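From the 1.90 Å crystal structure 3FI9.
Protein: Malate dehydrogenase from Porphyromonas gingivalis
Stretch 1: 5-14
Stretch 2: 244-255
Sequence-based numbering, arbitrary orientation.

Stretch 1 (5-14) YLTEEKLTIV
Stretch 2 (244-255) SIEMIRAAMGGE

A strand with its preceding loop can pack on a helix and its C-terminal turn by van der Waals contact, with no hydrogen bond between them. Residues 5-14 and 244-255 of this malate dehydrogenase are a compact example, and the contact buries 380 Å², both sides summed.

The backbone sets the register. Leu11 to Val14 are extended, with phi from -96° to -110° and psi from 120° to 134°, while residues 244-251 continue a helix that begins earlier in the chain, with phi from -54° to -71° and psi from -32° to -50°, easing to -25° at Ala251. The two run in opposite directions: CA-CA separations are 6.8 Å for Leu6 and Gly254, 9.0 Å for Leu11 and Ile248, and 9.9 Å for Ile13 and Ile245. The chains therefore approach most closely near the helix C-terminus.

Within the helix, Ile248 N bonds to Ser244 O at 3.0 Å and Arg249 N to Ile245 O at 2.9 Å. The helix closes in a Schellman motif: Gly254 N reaches back to Arg249 O (2.9 Å) and Gly253 N to Ala250 O (3.1 Å). Gly253 adopts phi/psi 94/10, where a CB would jam against the preceding carbonyl oxygen. At Gly254 (-81/-161) an ideal CB would clash, lying 3.0 Å from Leu6 CD2 and 2.6 Å from Arg249 CG.

That vacancy admits Leu6 (phi/psi -71/-35; chi1 t, chi2 p). Its CD2 lies 3.5 Å from Gly254 N, 3.6 Å from Arg249 O and 3.7 Å from Met252 CB, so the methyl packs over the motif while the backbone polar groups bond to each other.

Met252 (-90/5; m, t, p) points toward the first stretch and carries the apolar contact onward. Its CE comes within 3.4 Å of Thr7 CG2 and 4.2 Å of Leu11 CB. Thr7 (-153/168; chi1 t) divides its chemistry: the methyl meets the methionine, whereas OG1 accepts a hydrogen bond from Glu9 N at 3.2 Å, nearly linear at 174°, tying down the loop before the strand.

Farther along, branched side chains meet at looser van der Waals range. Leu11 (t, p) places CD2 4.3 Å from CG2 of Ile248 (t, p). Ile13 and Ile245, both m, m, start sideways from CA, but their ends converge, CD1 to CD1 at 4.3 Å.

No salt bridge joins the two stretches; within the second, Arg249 NH2 and Glu255 OE1 form a long one at 3.6 Å, with the oxygen well out of the guanidinium plane, an attraction of charges without a directed N-H.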

# COMPACT_ATOMS: atom_id res chain seq x y z
N TYR A 5 0.25 18.92 -2.00
CA TYR A 5 -0.19 18.09 -3.13
C TYR A 5 0.49 18.56 -4.39
O TYR A 5 0.71 19.77 -4.58
CB TYR A 5 -1.71 18.19 -3.29
CG TYR A 5 -2.47 17.32 -2.33
CD1 TYR A 5 -2.70 15.97 -2.62
CD2 TYR A 5 -2.96 17.83 -1.13
CE1 TYR A 5 -3.40 15.15 -1.75
CE2 TYR A 5 -3.67 17.01 -0.23
CZ TYR A 5 -3.88 15.67 -0.55
OH TYR A 5 -4.57 14.82 0.31
N LEU A 6 0.80 17.62 -5.28
CA LEU A 6 1.56 17.98 -6.50
C LEU A 6 0.71 18.80 -7.46
O LEU A 6 1.21 19.67 -8.18
CB LEU A 6 2.02 16.70 -7.21
CG LEU A 6 2.92 16.75 -8.44
CD1 LEU A 6 4.21 17.50 -8.15
CD2 LEU A 6 3.22 15.23 -8.82
N THR A 7 -0.58 18.52 -7.52
CA THR A 7 -1.44 19.26 -8.39
C THR A 7 -2.84 19.23 -7.80
O THR A 7 -3.09 18.46 -6.87
CB THR A 7 -1.40 18.67 -9.84
OG1 THR A 7 -2.23 19.44 -10.70
CG2 THR A 7 -1.91 17.22 -9.88
N GLU A 8 -3.75 20.07 -8.30
CA GLU A 8 -5.17 19.93 -7.96
C GLU A 8 -5.96 19.18 -9.05
O GLU A 8 -7.14 18.88 -8.89
CB GLU A 8 -5.80 21.34 -7.75
CG GLU A 8 -5.11 22.19 -6.70
CD GLU A 8 -5.26 21.63 -5.30
OE1 GLU A 8 -6.41 21.48 -4.86
OE2 GLU A 8 -4.23 21.37 -4.64
N GLU A 9 -5.32 18.88 -10.17
CA GLU A 9 -6.04 18.20 -11.25
C GLU A 9 -6.47 16.77 -10.87
O GLU A 9 -5.84 16.14 -10.05
CB GLU A 9 -5.23 18.28 -12.56
CG GLU A 9 -5.01 19.77 -12.90
CD GLU A 9 -4.59 20.08 -14.30
OE1 GLU A 9 -5.30 20.87 -14.98
OE2 GLU A 9 -3.53 19.58 -14.72
N LYS A 10 -7.55 16.29 -11.49
CA LYS A 10 -8.16 15.01 -11.12
C LYS A 10 -7.36 13.84 -11.69
O LYS A 10 -6.95 13.85 -12.88
CB LYS A 10 -9.63 14.99 -11.54
CG LYS A 10 -10.35 13.65 -11.52
CD LYS A 10 -11.87 13.86 -11.65
CE LYS A 10 -12.60 12.54 -11.83
NZ LYS A 10 -14.05 12.71 -12.03
N LEU A 11 -7.08 12.89 -10.80
CA LEU A 11 -6.51 11.61 -11.13
C LEU A 11 -7.59 10.54 -10.95
O LEU A 11 -8.20 10.36 -9.86
CB LEU A 11 -5.27 11.31 -10.25
CG LEU A 11 -4.78 9.84 -10.18
CD1 LEU A 11 -4.45 9.27 -11.58
CD2 LEU A 11 -3.52 9.70 -9.24
N THR A 12 -7.85 9.83 -12.03
CA THR A 12 -8.77 8.71 -11.98
C THR A 12 -8.11 7.34 -12.13
O THR A 12 -7.42 7.04 -13.12
CB THR A 12 -9.83 8.86 -13.05
OG1 THR A 12 -10.59 10.04 -12.76
CG2 THR A 12 -10.75 7.64 -13.08
N ILE A 13 -8.39 6.47 -11.17
CA ILE A 13 -7.91 5.09 -11.22
C ILE A 13 -9.00 4.24 -11.78
O ILE A 13 -10.08 4.19 -11.20
CB ILE A 13 -7.59 4.56 -9.81
CG1 ILE A 13 -6.51 5.40 -9.15
CG2 ILE A 13 -7.15 3.05 -9.86
CD1 ILE A 13 -5.34 5.72 -9.99
N VAL A 14 -8.75 3.57 -12.90
CA VAL A 14 -9.72 2.63 -13.42
C VAL A 14 -9.37 1.21 -12.95
O VAL A 14 -8.23 0.83 -13.00
CB VAL A 14 -9.79 2.70 -14.98
CG1 VAL A 14 -10.67 1.61 -15.53
CG2 VAL A 14 -10.32 4.02 -15.40
N SER A 244 3.51 1.69 -11.27
CA SER A 244 2.57 2.47 -12.08
C SER A 244 2.29 3.84 -11.46
O SER A 244 2.19 4.86 -12.16
CB SER A 244 1.25 1.68 -12.21
OG SER A 244 1.47 0.45 -12.95
N ILE A 245 2.09 3.87 -10.16
CA ILE A 245 1.81 5.18 -9.56
C ILE A 245 3.05 6.08 -9.54
O ILE A 245 2.92 7.32 -9.65
CB ILE A 245 1.13 5.09 -8.18
CG1 ILE A 245 -0.11 4.16 -8.29
CG2 ILE A 245 0.75 6.54 -7.69
CD1 ILE A 245 -1.21 4.54 -9.36
N GLU A 246 4.24 5.49 -9.40
CA GLU A 246 5.44 6.32 -9.58
C GLU A 246 5.44 6.88 -10.96
O GLU A 246 5.88 8.03 -11.15
CB GLU A 246 6.75 5.52 -9.46
CG GLU A 246 7.15 5.05 -8.13
CD GLU A 246 8.51 4.31 -8.18
OE1 GLU A 246 9.46 4.81 -7.58
OE2 GLU A 246 8.63 3.25 -8.81
N MET A 247 5.01 6.08 -11.96
CA MET A 247 4.94 6.63 -13.35
C MET A 247 4.00 7.85 -13.46
O MET A 247 4.40 8.87 -14.07
CB MET A 247 4.51 5.56 -14.40
CG MET A 247 5.40 4.29 -14.38
SD MET A 247 4.77 3.02 -15.49
CE MET A 247 4.76 3.84 -17.05
N ILE A 248 2.77 7.74 -12.95
CA ILE A 248 1.83 8.87 -13.08
C ILE A 248 2.33 10.09 -12.25
O ILE A 248 2.18 11.26 -12.64
CB ILE A 248 0.37 8.48 -12.72
CG1 ILE A 248 -0.60 9.41 -13.46
CG2 ILE A 248 0.11 8.47 -11.16
CD1 ILE A 248 -0.60 9.20 -14.99
N ARG A 249 2.96 9.83 -11.12
CA ARG A 249 3.62 10.94 -10.42
C ARG A 249 4.61 11.73 -11.31
O ARG A 249 4.62 12.96 -11.29
CB ARG A 249 4.31 10.49 -9.15
CG ARG A 249 5.13 11.63 -8.52
CD ARG A 249 5.57 11.24 -7.14
NE ARG A 249 6.59 10.21 -7.16
CZ ARG A 249 7.10 9.67 -6.04
NH1 ARG A 249 6.72 10.11 -4.85
NH2 ARG A 249 8.04 8.73 -6.12
N ALA A 250 5.43 11.03 -12.09
CA ALA A 250 6.37 11.68 -13.01
C ALA A 250 5.64 12.49 -14.07
O ALA A 250 6.02 13.60 -14.38
CB ALA A 250 7.27 10.60 -13.69
N ALA A 251 4.59 11.90 -14.63
CA ALA A 251 3.79 12.60 -15.64
C ALA A 251 3.11 13.84 -15.08
O ALA A 251 2.75 14.72 -15.84
CB ALA A 251 2.75 11.69 -16.24
N MET A 252 2.89 13.86 -13.76
CA MET A 252 2.19 14.98 -13.12
C MET A 252 3.18 16.07 -12.69
O MET A 252 2.78 17.05 -12.04
CB MET A 252 1.34 14.48 -11.93
CG MET A 252 0.14 13.57 -12.27
SD MET A 252 -0.74 12.54 -10.97
CE MET A 252 -1.87 13.79 -10.23
N GLY A 253 4.46 15.89 -13.03
CA GLY A 253 5.52 16.88 -12.77
C GLY A 253 6.28 16.64 -11.47
O GLY A 253 7.07 17.48 -11.03
N GLY A 254 6.05 15.48 -10.86
CA GLY A 254 6.79 15.08 -9.69
C GLY A 254 8.14 14.49 -10.03
O GLY A 254 8.70 14.71 -11.12
N GLU A 255 8.66 13.76 -9.07
CA GLU A 255 9.93 13.06 -9.16
C GLU A 255 9.98 12.20 -10.44
O GLU A 255 9.00 11.58 -10.81
CB GLU A 255 10.02 12.21 -7.90
CG GLU A 255 11.31 11.42 -7.70
CD GLU A 255 11.38 10.86 -6.29
OE1 GLU A 255 10.53 11.26 -5.45
OE2 GLU A 255 12.29 10.05 -6.02